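Local atomic coordinates of putative adhesin (Bacteroides thetaiotaomicron, PDB entry 4QDG), a protein that probably acts as an outer-membrane lipoprotein of the FimB/Mfa2 family with a part in pilus anchoring, and binds magnesium ions. Residues A[108-113]-A[121-126]; A[177-182]-A[188-193]; A[37-42]-A[91-96]; A[17-22]-A[78-83]. All coordinates share one frame; numbering follows the deposited sequence.

Interactions 1 and 2 are joined along strands 107-110 and 180-181, where Phe181 N lies 2.8 Å from Val108 O, a probable hydrogen bond; strand 91-94 of interaction 3 flanks the other edge of 107-110, with Leu92 N 2.8 Å from Glu109 O. Interaction 3 meets interaction 4 where Leu41 N lies 2.8 Å from Val79 O. Interactions 1 and 3 each supply a ligand, His124 and Cys37, to the same magnesium ion. Interaction 4 is farther from it, the side chain of Ala80 being about 13 Å away, and the side chain of Asn178 in interaction 2 is about 10 Å from a second magnesium ion.

Interaction 1. Residues A[108-113]-A[121-126]; sequences VELDSE and KNLHGL. With MG (magnesium ion), chain C.
Leu110 against Leu123 and Val108 against Leu126 make a small, buried, purely apolar contact between strand 107-110 and the loop that runs from helix 113-116 into strand 127-137. CD1 of Leu110 lies 3.7 Å from CD2 of Leu123 and 4.0 Å from its CD1, so one methyl faces both branches of the fork, and the two side chains cross at about a right angle. Val108 and Leu126 instead meet tip to tip, CG1 of Val108 standing 4.2 Å from CD2 of Leu126. The backbones stay well separated, with the CA atoms of Leu110 and Leu123 9.2 Å apart, and about 130 Å² is buried in all. Phe91 of strand 91-94 touches Val108, Leu110 and Leu126 and so packs against both pairs.

At the strand end, Asp111 caps the turn into the helix: Glu113 N donates to OD1 of Asp111 at 3.2 Å, from 42° above the carboxylate plane, while OD2 is held by a salt bridge to Arg120. On the loop, Ser90 OG bonds to the backbone N of His124, whose side chain leaves the apolar contact, CG anti to the backbone N (chi1 -175°). His124 NE2 lies 2.2 Å from the magnesium ion, which Asp36, Cys37 and Cys86 also bind, in a metal site built from chain segments remote in sequence.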
loop_
_atom_site.group_PDB
_atom_site.type_symbol
_atom_site.label_atom_id
_atom_site.label_comp_id
_atom_site.label_asym_id
_atom_site.label_seq_id
_atom_site.Cartn_x
_atom_site.Cartn_y
_atom_site.Cartn_z
ATOM N N VAL A 108 12.869 -3.314 5.143
ATOM C CA VAL A 108 12.367 -1.992 4.770
ATOM C C VAL A 108 11.415 -1.554 5.892
ATOM O O VAL A 108 10.502 -2.295 6.276
ATOM C CB VAL A 108 11.716 -1.947 3.355
ATOM C CG1 VAL A 108 10.960 -0.648 3.093
ATOM C CG2 VAL A 108 12.769 -2.163 2.289
ATOM N N GLU A 109 11.642 -0.357 6.427
ATOM C CA GLU A 109 10.816 0.187 7.489
ATOM C C GLU A 109 10.286 1.550 7.115
ATOM O O GLU A 109 10.966 2.296 6.426
ATOM C CB GLU A 109 11.634 0.295 8.788
ATOM C CG GLU A 109 10.757 0.334 10.036
ATOM C CD GLU A 109 11.431 0.719 11.339
ATOM O OE1 GLU A 109 12.549 0.221 11.608
ATOM O OE2 GLU A 109 10.813 1.491 12.110
ATOM N N LEU A 110 9.076 1.895 7.599
ATOM C CA LEU A 110 8.544 3.244 7.409
ATOM C C LEU A 110 9.352 4.224 8.253
ATOM O O LEU A 110 9.689 3.925 9.399
ATOM C CB LEU A 110 7.056 3.318 7.806
ATOM C CG LEU A 110 6.346 4.676 7.617
ATOM C CD1 LEU A 110 5.899 4.883 6.179
ATOM C CD2 LEU A 110 5.160 4.812 8.536
ATOM N N ASP A 111 9.648 5.394 7.686
ATOM C CA ASP A 111 10.254 6.505 8.406
ATOM C C ASP A 111 9.178 6.998 9.388
ATOM O O ASP A 111 8.113 7.431 8.946
ATOM C CB ASP A 111 10.684 7.598 7.396
ATOM C CG ASP A 111 11.395 8.825 7.955
ATOM O OD1 ASP A 111 11.319 9.060 9.198
ATOM O OD2 ASP A 111 12.003 9.569 7.155
ATOM N N SER A 112 9.419 6.852 10.703
ATOM C CA SER A 112 8.482 7.208 11.784
ATOM C C SER A 112 7.969 8.673 11.728
ATOM O O SER A 112 6.883 8.957 12.236
ATOM C CB SER A 112 9.124 6.947 13.140
ATOM O OG SER A 112 10.248 7.791 13.351
ATOM N N GLU A 113 8.733 9.575 11.088
ATOM C CA GLU A 113 8.383 10.991 10.943
ATOM C C GLU A 113 7.111 11.176 10.103
ATOM O O GLU A 113 6.376 12.149 10.310
ATOM C CB GLU A 113 9.568 11.761 10.329
ATOM C CG GLU A 113 9.966 13.050 11.039
ATOM C CD GLU A 113 9.699 13.182 12.528
ATOM O OE1 GLU A 113 10.253 12.382 13.318
ATOM O OE2 GLU A 113 8.937 14.101 12.906
ATOM N N LYS A 121 2.293 12.667 6.199
ATOM C CA LYS A 121 1.336 11.604 6.544
ATOM C C LYS A 121 0.824 10.845 5.319
ATOM O O LYS A 121 0.646 9.624 5.399
ATOM C CB LYS A 121 0.163 12.117 7.388
ATOM C CG LYS A 121 0.547 12.454 8.825
ATOM C CD LYS A 121 -0.688 12.729 9.659
ATOM C CE LYS A 121 -0.358 13.365 10.965
ATOM N NZ LYS A 121 -1.556 14.032 11.544
ATOM N N ASN A 122 0.617 11.544 4.190
ATOM C CA ASN A 122 0.167 10.898 2.957
ATOM C C ASN A 122 1.397 10.193 2.358
ATOM O O ASN A 122 2.287 10.855 1.813
ATOM C CB ASN A 122 -0.469 11.921 1.998
ATOM C CG ASN A 122 -1.097 11.308 0.785
ATOM O OD1 ASN A 122 -1.229 10.091 0.669
ATOM N ND2 ASN A 122 -1.556 12.139 -0.121
ATOM N N LEU A 123 1.478 8.866 2.541
ATOM C CA LEU A 123 2.650 8.070 2.199
ATOM C C LEU A 123 2.861 7.936 0.710
ATOM O O LEU A 123 1.912 7.736 -0.060
ATOM C CB LEU A 123 2.616 6.655 2.846
ATOM C CG LEU A 123 2.276 6.549 4.350
ATOM C CD1 LEU A 123 2.194 5.095 4.786
ATOM C CD2 LEU A 123 3.268 7.323 5.232
ATOM N N HIS A 124 4.139 8.033 0.318
ATOM C CA HIS A 124 4.604 7.840 -1.058
ATOM C C HIS A 124 4.513 6.333 -1.347
ATOM O O HIS A 124 4.931 5.526 -0.517
ATOM C CB HIS A 124 6.046 8.384 -1.189
ATOM C CG HIS A 124 6.640 8.361 -2.576
ATOM N ND1 HIS A 124 6.125 9.145 -3.607
ATOM C CD2 HIS A 124 7.761 7.740 -3.028
ATOM C CE1 HIS A 124 6.904 8.914 -4.656
ATOM N NE2 HIS A 124 7.901 8.083 -4.353
ATOM N N GLY A 125 3.935 5.970 -2.487
ATOM C CA GLY A 125 3.769 4.580 -2.908
ATOM C C GLY A 125 5.009 3.727 -2.725
ATOM O O GLY A 125 6.122 4.174 -3.015
ATOM N N LEU A 126 4.828 2.528 -2.158
ATOM C CA LEU A 126 5.913 1.568 -1.972
ATOM C C LEU A 126 5.576 0.348 -2.798
ATOM O O LEU A 126 4.475 -0.187 -2.689
ATOM C CB LEU A 126 6.161 1.220 -0.484
ATOM C CG LEU A 126 7.315 0.238 -0.223
ATOM C CD1 LEU A 126 8.670 0.890 -0.536
ATOM C CD2 LEU A 126 7.271 -0.290 1.202
HETATM MG MG MG C . 9.565 8.150 -5.770
#

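Interaction 2. Residues A[177-182]-A[188-193]; sequences DNILFS and LENGMV
Asp177, its CG anti to the backbone N, grips the loop at residues 190 and 191 through both carboxylate oxygens. OD1 accepts from Asn190 N at 2.9 Å with its syn lone pair, on a fairly straight line (163°). OD2 takes Gly191 N at 2.8 Å, but from 42° above the carboxylate plane and with a more bent N-H (139°). The carboxylate thus holds two successive amides of the loop between strands 180-181 and 193-195, 180-181 being an outer strand of a three-stranded antiparallel sheet. Leu188 N donates to Leu180 O at 2.8 Å.

CD2 of Leu180 packs on CB of Leu188 at 3.8 Å, and CG2 of Ile179 meets CG2 of Val193. A water accepts from Leu180 N at 3.1 Å and lies 2.6 Å from Leu188 O and 3.3 Å from Asp177 OD1; the acceptors within its reach outnumber its two protons. Farther out, Asn178 is fixed by Tyr195 OH and the Arg225 carbonyl, while Ser182 OG bonds to Asp184 and Asn186.

Asp177 OD2 stands 4.4 Å from Glu189 OE2, a like charge that would tend to raise its proton affinity; the two amide N-H groups should offset this and probably keep Asp177 ionised.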
loop_
_atom_site.group_PDB
_atom_site.type_symbol
_atom_site.label_atom_id
_atom_site.label_comp_id
_atom_site.label_asym_id
_atom_site.label_seq_id
_atom_site.Cartn_x
_atom_site.Cartn_y
_atom_site.Cartn_z
ATOM N N ASP A 177 0.249 -2.988 13.124
ATOM C CA ASP A 177 1.653 -3.306 13.329
ATOM C C ASP A 177 2.154 -3.761 11.958
ATOM O O ASP A 177 2.278 -4.954 11.694
ATOM C CB ASP A 177 1.833 -4.353 14.463
ATOM C CG ASP A 177 3.279 -4.612 14.866
ATOM O OD1 ASP A 177 4.192 -4.347 14.036
ATOM O OD2 ASP A 177 3.501 -5.105 16.001
ATOM N N ASN A 178 2.372 -2.798 11.052
ATOM C CA ASN A 178 2.707 -3.131 9.666
ATOM C C ASN A 178 3.760 -2.214 9.021
ATOM O O ASN A 178 3.732 -2.064 7.812
ATOM C CB ASN A 178 1.395 -3.066 8.823
ATOM C CG ASN A 178 0.744 -1.705 8.753
ATOM O OD1 ASN A 178 0.997 -0.842 9.583
ATOM N ND2 ASN A 178 -0.128 -1.478 7.748
ATOM N N ILE A 179 4.679 -1.611 9.792
ATOM C CA ILE A 179 5.632 -0.662 9.210
ATOM C C ILE A 179 7.034 -1.272 8.977
ATOM O O ILE A 179 7.910 -0.567 8.463
ATOM C CB ILE A 179 5.723 0.663 10.006
ATOM C CG1 ILE A 179 6.394 0.488 11.378
ATOM C CG2 ILE A 179 4.370 1.363 10.073
ATOM C CD1 ILE A 179 7.168 1.712 11.817
ATOM N N LEU A 180 7.230 -2.566 9.313
ATOM C CA LEU A 180 8.497 -3.269 9.101
ATOM C C LEU A 180 8.290 -4.468 8.184
ATOM O O LEU A 180 7.483 -5.345 8.487
ATOM C CB LEU A 180 9.126 -3.710 10.440
ATOM C CG LEU A 180 10.521 -4.365 10.369
ATOM C CD1 LEU A 180 11.584 -3.388 9.831
ATOM C CD2 LEU A 180 10.955 -4.908 11.755
ATOM N N PHE A 181 9.018 -4.490 7.064
ATOM C CA PHE A 181 8.963 -5.582 6.090
ATOM C C PHE A 181 10.225 -6.433 6.137
ATOM O O PHE A 181 11.325 -5.880 6.182
ATOM C CB PHE A 181 8.797 -5.038 4.654
ATOM C CG PHE A 181 7.516 -4.309 4.360
ATOM C CD1 PHE A 181 7.408 -2.939 4.586
ATOM C CD2 PHE A 181 6.431 -4.975 3.794
ATOM C CE1 PHE A 181 6.221 -2.262 4.293
ATOM C CE2 PHE A 181 5.247 -4.291 3.488
ATOM C CZ PHE A 181 5.155 -2.938 3.723
ATOM N N SER A 182 10.083 -7.774 6.050
ATOM C CA SER A 182 11.241 -8.656 5.893
ATOM C C SER A 182 11.596 -8.699 4.398
ATOM O O SER A 182 10.876 -8.112 3.583
ATOM C CB SER A 182 10.998 -10.059 6.452
ATOM O OG SER A 182 9.790 -10.635 5.990
ATOM N N LEU A 188 6.892 -7.867 9.636
ATOM C CA LEU A 188 7.593 -8.290 10.843
ATOM C C LEU A 188 7.030 -7.553 12.053
ATOM O O LEU A 188 6.963 -6.333 12.015
ATOM C CB LEU A 188 9.093 -8.005 10.723
ATOM C CG LEU A 188 9.924 -8.910 9.820
ATOM C CD1 LEU A 188 11.340 -8.391 9.743
ATOM C CD2 LEU A 188 9.970 -10.357 10.336
ATOM N N GLU A 189 6.683 -8.262 13.134
ATOM C CA GLU A 189 6.141 -7.643 14.357
ATOM C C GLU A 189 7.145 -6.634 14.940
ATOM O O GLU A 189 8.284 -6.993 15.228
ATOM C CB GLU A 189 5.747 -8.717 15.380
ATOM C CG GLU A 189 4.805 -8.187 16.445
ATOM C CD GLU A 189 4.131 -9.213 17.339
ATOM O OE1 GLU A 189 4.250 -10.429 17.063
ATOM O OE2 GLU A 189 3.484 -8.795 18.326
ATOM N N ASN A 190 6.736 -5.360 15.047
ATOM C CA ASN A 190 7.628 -4.278 15.465
ATOM C C ASN A 190 6.981 -3.338 16.507
ATOM O O ASN A 190 7.623 -2.392 16.980
ATOM C CB ASN A 190 8.041 -3.480 14.214
ATOM C CG ASN A 190 9.209 -2.543 14.428
ATOM O OD1 ASN A 190 10.302 -2.948 14.821
ATOM N ND2 ASN A 190 8.990 -1.263 14.232
ATOM N N GLY A 191 5.745 -3.630 16.883
ATOM C CA GLY A 191 4.983 -2.822 17.826
ATOM C C GLY A 191 3.949 -1.976 17.093
ATOM O O GLY A 191 4.185 -1.495 15.967
HETATM N N MSE A 192 2.788 -1.794 17.739
HETATM C CA MSE A 192 1.666 -1.045 17.222
HETATM C C MSE A 192 2.036 0.398 16.890
HETATM O O MSE A 192 2.788 1.051 17.618
HETATM C CB MSE A 192 0.534 -1.070 18.251
HETATM C CG MSE A 192 -0.751 -0.440 17.751
HETATM SE SE MSE A 192 -1.997 -0.045 19.194
HETATM C CE MSE A 192 -1.162 1.675 19.859
ATOM N N VAL A 193 1.490 0.880 15.784
ATOM C CA VAL A 193 1.600 2.272 15.325
ATOM C C VAL A 193 0.179 2.801 15.198
ATOM O O VAL A 193 -0.747 2.019 14.985
ATOM C CB VAL A 193 2.416 2.487 14.010
ATOM C CG1 VAL A 193 3.858 2.030 14.175
ATOM C CG2 VAL A 193 1.749 1.827 12.800
HETATM O O HOH W 1 5.425 -4.494 11.007
#

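Interaction 3. Residues A[37-42]-A[91-96]; sequences CLTLLV and FLMKYT. With MG (magnesium ion), chain C.
Met93, a selenomethionine in strand 91-94 at one edge of a three-stranded antiparallel sheet, extends its CE methyl onto Thr39 and Leu41 of strand 38-44. This is face-on packing between strands of two separate sheets, the CA atoms of Thr39 and Met93 standing 10.4 Å apart, and the length of the selenomethionine bridges the interval.

Its torsions show how. Chi1 is -108°, away from a staggered position, but beyond CG the chain is extended (chi2 165°, chi3 -168°), which carries CE to the full reach of the side chain. Two groups receive it tip to tip. Thr39 turns its methyl rather than its hydroxyl forward, CG2 being anti to the backbone N, and CG2 lies 3.7 Å from Met93 CE. Leu41 offers CD1 at 3.4 Å from Met93 CE, closer than usual van der Waals contact, with CG and CD2 of Leu41 well behind, beyond 4 Å. Leu84, Leu106 and Tyr81 also touch Met93.

Cys37, Thr39 and Leu41 project from the same face of their chain. At Cys37 the sulfur takes the position between the backbone N and the carbonyl carbon, and SG binds the magnesium ion at 2.6 Å.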
loop_
_atom_site.group_PDB
_atom_site.type_symbol
_atom_site.label_atom_id
_atom_site.label_comp_id
_atom_site.label_asym_id
_atom_site.label_seq_id
_atom_site.Cartn_x
_atom_site.Cartn_y
_atom_site.Cartn_z
ATOM N N CYS A 37 10.619 6.037 -9.133
ATOM C CA CYS A 37 11.981 5.739 -8.703
ATOM C C CYS A 37 12.105 4.249 -8.473
ATOM O O CYS A 37 11.216 3.618 -7.913
ATOM C CB CYS A 37 12.401 6.552 -7.479
ATOM S SG CYS A 37 11.358 6.298 -6.013
ATOM N N LEU A 38 13.187 3.675 -8.976
ATOM C CA LEU A 38 13.380 2.249 -8.920
ATOM C C LEU A 38 14.724 1.888 -8.300
ATOM O O LEU A 38 15.740 2.484 -8.629
ATOM C CB LEU A 38 13.265 1.732 -10.366
ATOM C CG LEU A 38 13.494 0.257 -10.663
ATOM C CD1 LEU A 38 12.433 -0.634 -9.980
ATOM C CD2 LEU A 38 13.496 0.055 -12.140
ATOM N N THR A 39 14.703 0.913 -7.388
ATOM C CA THR A 39 15.884 0.376 -6.743
ATOM C C THR A 39 15.932 -1.076 -7.143
ATOM O O THR A 39 15.029 -1.834 -6.795
ATOM C CB THR A 39 15.845 0.584 -5.206
ATOM O OG1 THR A 39 15.765 1.971 -4.899
ATOM C CG2 THR A 39 17.069 -0.015 -4.502
ATOM N N LEU A 40 16.970 -1.472 -7.860
ATOM C CA LEU A 40 17.124 -2.865 -8.301
ATOM C C LEU A 40 18.377 -3.468 -7.622
ATOM O O LEU A 40 19.480 -2.936 -7.751
ATOM C CB LEU A 40 17.195 -2.930 -9.849
ATOM C CG LEU A 40 17.234 -4.305 -10.549
ATOM C CD1 LEU A 40 18.633 -4.932 -10.496
ATOM C CD2 LEU A 40 16.115 -5.253 -10.092
ATOM N N LEU A 41 18.186 -4.573 -6.902
ATOM C CA LEU A 41 19.256 -5.264 -6.175
ATOM C C LEU A 41 19.586 -6.589 -6.831
ATOM O O LEU A 41 18.677 -7.315 -7.240
ATOM C CB LEU A 41 18.859 -5.495 -4.711
ATOM C CG LEU A 41 18.490 -4.250 -3.922
ATOM C CD1 LEU A 41 17.515 -4.591 -2.860
ATOM C CD2 LEU A 41 19.701 -3.594 -3.336
ATOM N N VAL A 42 20.892 -6.887 -6.949
ATOM C CA VAL A 42 21.409 -8.086 -7.594
ATOM C C VAL A 42 22.038 -8.968 -6.537
ATOM O O VAL A 42 22.916 -8.520 -5.808
ATOM C CB VAL A 42 22.429 -7.775 -8.755
ATOM C CG1 VAL A 42 22.819 -9.051 -9.515
ATOM C CG2 VAL A 42 21.895 -6.719 -9.725
ATOM N N PHE A 91 9.609 5.342 3.046
ATOM C CA PHE A 91 10.233 4.168 3.647
ATOM C C PHE A 91 11.764 4.174 3.509
ATOM O O PHE A 91 12.321 4.932 2.715
ATOM C CB PHE A 91 9.636 2.885 3.034
ATOM C CG PHE A 91 8.164 2.654 3.323
ATOM C CD1 PHE A 91 7.180 3.358 2.630
ATOM C CD2 PHE A 91 7.764 1.712 4.261
ATOM C CE1 PHE A 91 5.833 3.163 2.905
ATOM C CE2 PHE A 91 6.409 1.497 4.522
ATOM C CZ PHE A 91 5.452 2.220 3.836
ATOM N N LEU A 92 12.439 3.350 4.320
ATOM C CA LEU A 92 13.901 3.254 4.297
ATOM C C LEU A 92 14.364 1.817 4.315
ATOM O O LEU A 92 13.767 0.979 4.993
ATOM C CB LEU A 92 14.536 3.963 5.523
ATOM C CG LEU A 92 14.273 5.453 5.743
ATOM C CD1 LEU A 92 14.604 5.855 7.162
ATOM C CD2 LEU A 92 15.084 6.293 4.782
HETATM N N MSE A 93 15.461 1.540 3.608
HETATM C CA MSE A 93 16.125 0.253 3.669
HETATM C C MSE A 93 16.818 0.181 5.001
HETATM O O MSE A 93 17.414 1.163 5.443
HETATM C CB MSE A 93 17.116 0.086 2.528
HETATM C CG MSE A 93 16.643 -0.881 1.506
HETATM SE SE MSE A 93 17.728 -0.658 -0.069
HETATM C CE MSE A 93 16.676 -1.688 -1.210
ATOM N N LYS A 94 16.702 -0.951 5.658
ATOM C CA LYS A 94 17.240 -1.166 6.998
ATOM C C LYS A 94 18.105 -2.432 7.027
ATOM O O LYS A 94 17.653 -3.525 6.673
ATOM C CB LYS A 94 16.052 -1.267 7.980
ATOM C CG LYS A 94 16.391 -1.161 9.453
ATOM C CD LYS A 94 15.160 -1.490 10.291
ATOM C CE LYS A 94 15.464 -1.585 11.768
ATOM N NZ LYS A 94 14.296 -2.088 12.532
ATOM N N TYR A 95 19.360 -2.265 7.414
ATOM C CA TYR A 95 20.303 -3.375 7.570
ATOM C C TYR A 95 20.644 -3.474 9.042
ATOM O O TYR A 95 20.730 -2.445 9.733
ATOM C CB TYR A 95 21.567 -3.202 6.695
ATOM C CG TYR A 95 21.385 -3.575 5.240
ATOM C CD1 TYR A 95 21.365 -4.910 4.839
ATOM C CD2 TYR A 95 21.304 -2.596 4.253
ATOM C CE1 TYR A 95 21.205 -5.261 3.495
ATOM C CE2 TYR A 95 21.163 -2.934 2.905
ATOM C CZ TYR A 95 21.123 -4.270 2.527
ATOM O OH TYR A 95 20.985 -4.618 1.199
ATOM N N THR A 96 20.767 -4.709 9.548
ATOM C CA THR A 96 21.071 -4.923 10.964
ATOM C C THR A 96 22.602 -4.882 11.139
ATOM O O THR A 96 23.309 -5.704 10.522
ATOM C CB THR A 96 20.420 -6.224 11.494
ATOM O OG1 THR A 96 19.039 -6.235 11.132
ATOM C CG2 THR A 96 20.539 -6.369 13.010
HETATM MG MG MG C . 9.565 8.150 -5.770
#

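Interaction 4. Residues A[17-22]-A[78-83]; sequences LRFIYD and FVAYGG
Leu17 lays its CD1 methyl on a face of the Phe78 ring, and this is the tighter half of the contact between strands 15-20 and 75-82. CD1 stands 4.0 Å from the centroid of the Phe78 ring and 19° off its normal, a CH-pi approach displaced toward the rim, where CD1 of Leu17 and CD1 of Phe78 are 3.8 Å apart. The two side chains cross at a slant. In Leu17, CG lies beside the backbone N (chi1 -55°) and CD1 is extended beyond it (chi2 179°), which together bring CD1 over the ring.

The second pair meets differently. Ala80 has only CB to offer, and it touches the edge of the Phe19 ring near the ring plane, 3.9 Å from CE2 and 4.0 Å from CD2. All four residues are buried, and the CA atoms of Phe19 and Ala80 are 8.3 Å apart, too far for backbone pairing. The two strands thus face each other through their side chains, consistent with the opposed sheets of a beta-sandwich as in the transthyretin clan to which the family belongs. Leu38, Leu40, Met67 and Val144 close round Phe19, while Leu40, Val42 and Leu69 press on Phe78.

The looser side is that of the partly exposed residues Arg18 and Asp22. The Arg18 side chain stays 10.5 Å from segment 78-83; one face of its guanidinium rests on CG2 of Ile20, which lies 3.5 Å above that plane. Asp22 has its side chain 13.4 Å from segment 78-83.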
loop_
_atom_site.group_PDB
_atom_site.type_symbol
_atom_site.label_atom_id
_atom_site.label_comp_id
_atom_site.label_asym_id
_atom_site.label_seq_id
_atom_site.Cartn_x
_atom_site.Cartn_y
_atom_site.Cartn_z
ATOM N N LEU A 17 16.038 -6.551 -17.936
ATOM C CA LEU A 17 14.849 -6.609 -17.097
ATOM C C LEU A 17 13.790 -5.610 -17.438
ATOM O O LEU A 17 14.075 -4.433 -17.604
ATOM C CB LEU A 17 15.221 -6.439 -15.615
ATOM C CG LEU A 17 16.250 -7.411 -15.063
ATOM C CD1 LEU A 17 16.537 -7.105 -13.601
ATOM C CD2 LEU A 17 15.794 -8.856 -15.236
ATOM N N ARG A 18 12.545 -6.098 -17.473
ATOM C CA ARG A 18 11.316 -5.312 -17.629
ATOM C C ARG A 18 10.677 -5.236 -16.244
ATOM O O ARG A 18 10.780 -6.194 -15.462
ATOM C CB ARG A 18 10.363 -5.948 -18.672
ATOM C CG ARG A 18 9.033 -5.197 -18.853
ATOM C CD ARG A 18 8.167 -5.768 -19.955
ATOM N NE ARG A 18 7.029 -4.892 -20.232
ATOM C CZ ARG A 18 5.762 -5.294 -20.334
ATOM N NH1 ARG A 18 5.449 -6.580 -20.187
ATOM N NH2 ARG A 18 4.797 -4.413 -20.573
ATOM N N PHE A 19 10.101 -4.083 -15.908
ATOM C CA PHE A 19 9.441 -3.884 -14.622
ATOM C C PHE A 19 7.968 -3.561 -14.853
ATOM O O PHE A 19 7.653 -2.624 -15.586
ATOM C CB PHE A 19 10.142 -2.795 -13.811
ATOM C CG PHE A 19 11.594 -3.092 -13.555
ATOM C CD1 PHE A 19 12.574 -2.701 -14.462
ATOM C CD2 PHE A 19 11.991 -3.769 -12.406
ATOM C CE1 PHE A 19 13.921 -3.010 -14.242
ATOM C CE2 PHE A 19 13.343 -4.062 -12.187
ATOM C CZ PHE A 19 14.294 -3.688 -13.114
ATOM N N ILE A 20 7.069 -4.388 -14.318
ATOM C CA ILE A 20 5.625 -4.149 -14.500
ATOM C C ILE A 20 4.906 -4.072 -13.146
ATOM O O ILE A 20 5.386 -4.628 -12.156
ATOM C CB ILE A 20 4.942 -5.186 -15.446
ATOM C CG1 ILE A 20 4.753 -6.561 -14.796
ATOM C CG2 ILE A 20 5.696 -5.291 -16.783
ATOM C CD1 ILE A 20 3.697 -7.453 -15.463
ATOM N N TYR A 21 3.768 -3.345 -13.118
ATOM C CA TYR A 21 2.862 -3.252 -11.969
ATOM C C TYR A 21 1.438 -3.449 -12.514
ATOM O O TYR A 21 0.759 -2.488 -12.870
ATOM C CB TYR A 21 3.046 -1.954 -11.142
ATOM C CG TYR A 21 1.885 -1.627 -10.214
ATOM C CD1 TYR A 21 1.459 -2.534 -9.239
ATOM C CD2 TYR A 21 1.166 -0.438 -10.357
ATOM C CE1 TYR A 21 0.355 -2.256 -8.419
ATOM C CE2 TYR A 21 0.077 -0.145 -9.532
ATOM C CZ TYR A 21 -0.316 -1.052 -8.557
ATOM O OH TYR A 21 -1.386 -0.736 -7.747
ATOM N N ASP A 22 1.036 -4.715 -12.655
ATOM C CA ASP A 22 -0.301 -5.094 -13.117
ATOM C C ASP A 22 -1.117 -5.730 -11.943
ATOM O O ASP A 22 -2.270 -6.077 -12.141
ATOM C CB ASP A 22 -0.242 -6.012 -14.377
ATOM C CG ASP A 22 0.174 -7.463 -14.195
ATOM O OD1 ASP A 22 0.256 -7.925 -13.033
ATOM O OD2 ASP A 22 0.356 -8.158 -15.217
ATOM N N PHE A 78 16.982 -11.177 -8.398
ATOM C CA PHE A 78 16.812 -9.729 -8.442
ATOM C C PHE A 78 15.675 -9.265 -7.574
ATOM O O PHE A 78 14.612 -9.871 -7.599
ATOM C CB PHE A 78 16.544 -9.286 -9.884
ATOM C CG PHE A 78 17.646 -9.659 -10.836
ATOM C CD1 PHE A 78 18.761 -8.835 -10.997
ATOM C CD2 PHE A 78 17.557 -10.820 -11.602
ATOM C CE1 PHE A 78 19.779 -9.178 -11.890
ATOM C CE2 PHE A 78 18.564 -11.147 -12.510
ATOM C CZ PHE A 78 19.673 -10.329 -12.643
ATOM N N VAL A 79 15.877 -8.186 -6.828
ATOM C CA VAL A 79 14.834 -7.613 -5.987
ATOM C C VAL A 79 14.630 -6.193 -6.433
ATOM O O VAL A 79 15.597 -5.450 -6.537
ATOM C CB VAL A 79 15.119 -7.737 -4.450
ATOM C CG1 VAL A 79 13.969 -7.155 -3.637
ATOM C CG2 VAL A 79 15.355 -9.193 -4.044
ATOM N N ALA A 80 13.379 -5.819 -6.730
ATOM C CA ALA A 80 13.043 -4.447 -7.137
ATOM C C ALA A 80 12.177 -3.761 -6.109
ATOM O O ALA A 80 11.264 -4.373 -5.526
ATOM C CB ALA A 80 12.323 -4.433 -8.481
ATOM N N TYR A 81 12.482 -2.473 -5.884
ATOM C CA TYR A 81 11.686 -1.613 -5.018
ATOM C C TYR A 81 11.318 -0.385 -5.759
ATOM O O TYR A 81 12.157 0.168 -6.459
ATOM C CB TYR A 81 12.406 -1.215 -3.724
ATOM C CG TYR A 81 12.538 -2.321 -2.703
ATOM C CD1 TYR A 81 11.498 -2.620 -1.828
ATOM C CD2 TYR A 81 13.718 -3.031 -2.572
ATOM C CE1 TYR A 81 11.628 -3.621 -0.865
ATOM C CE2 TYR A 81 13.869 -4.016 -1.599
ATOM C CZ TYR A 81 12.825 -4.302 -0.742
ATOM O OH TYR A 81 12.990 -5.283 0.196
ATOM N N GLY A 82 10.076 0.037 -5.592
ATOM C CA GLY A 82 9.571 1.287 -6.128
ATOM C C GLY A 82 9.242 2.199 -4.965
ATOM O O GLY A 82 8.689 1.745 -3.964
ATOM N N GLY A 83 9.626 3.470 -5.055
ATOM C CA GLY A 83 9.326 4.437 -4.006
ATOM C C GLY A 83 10.289 4.516 -2.844
ATOM O O GLY A 83 9.947 5.085 -1.809
#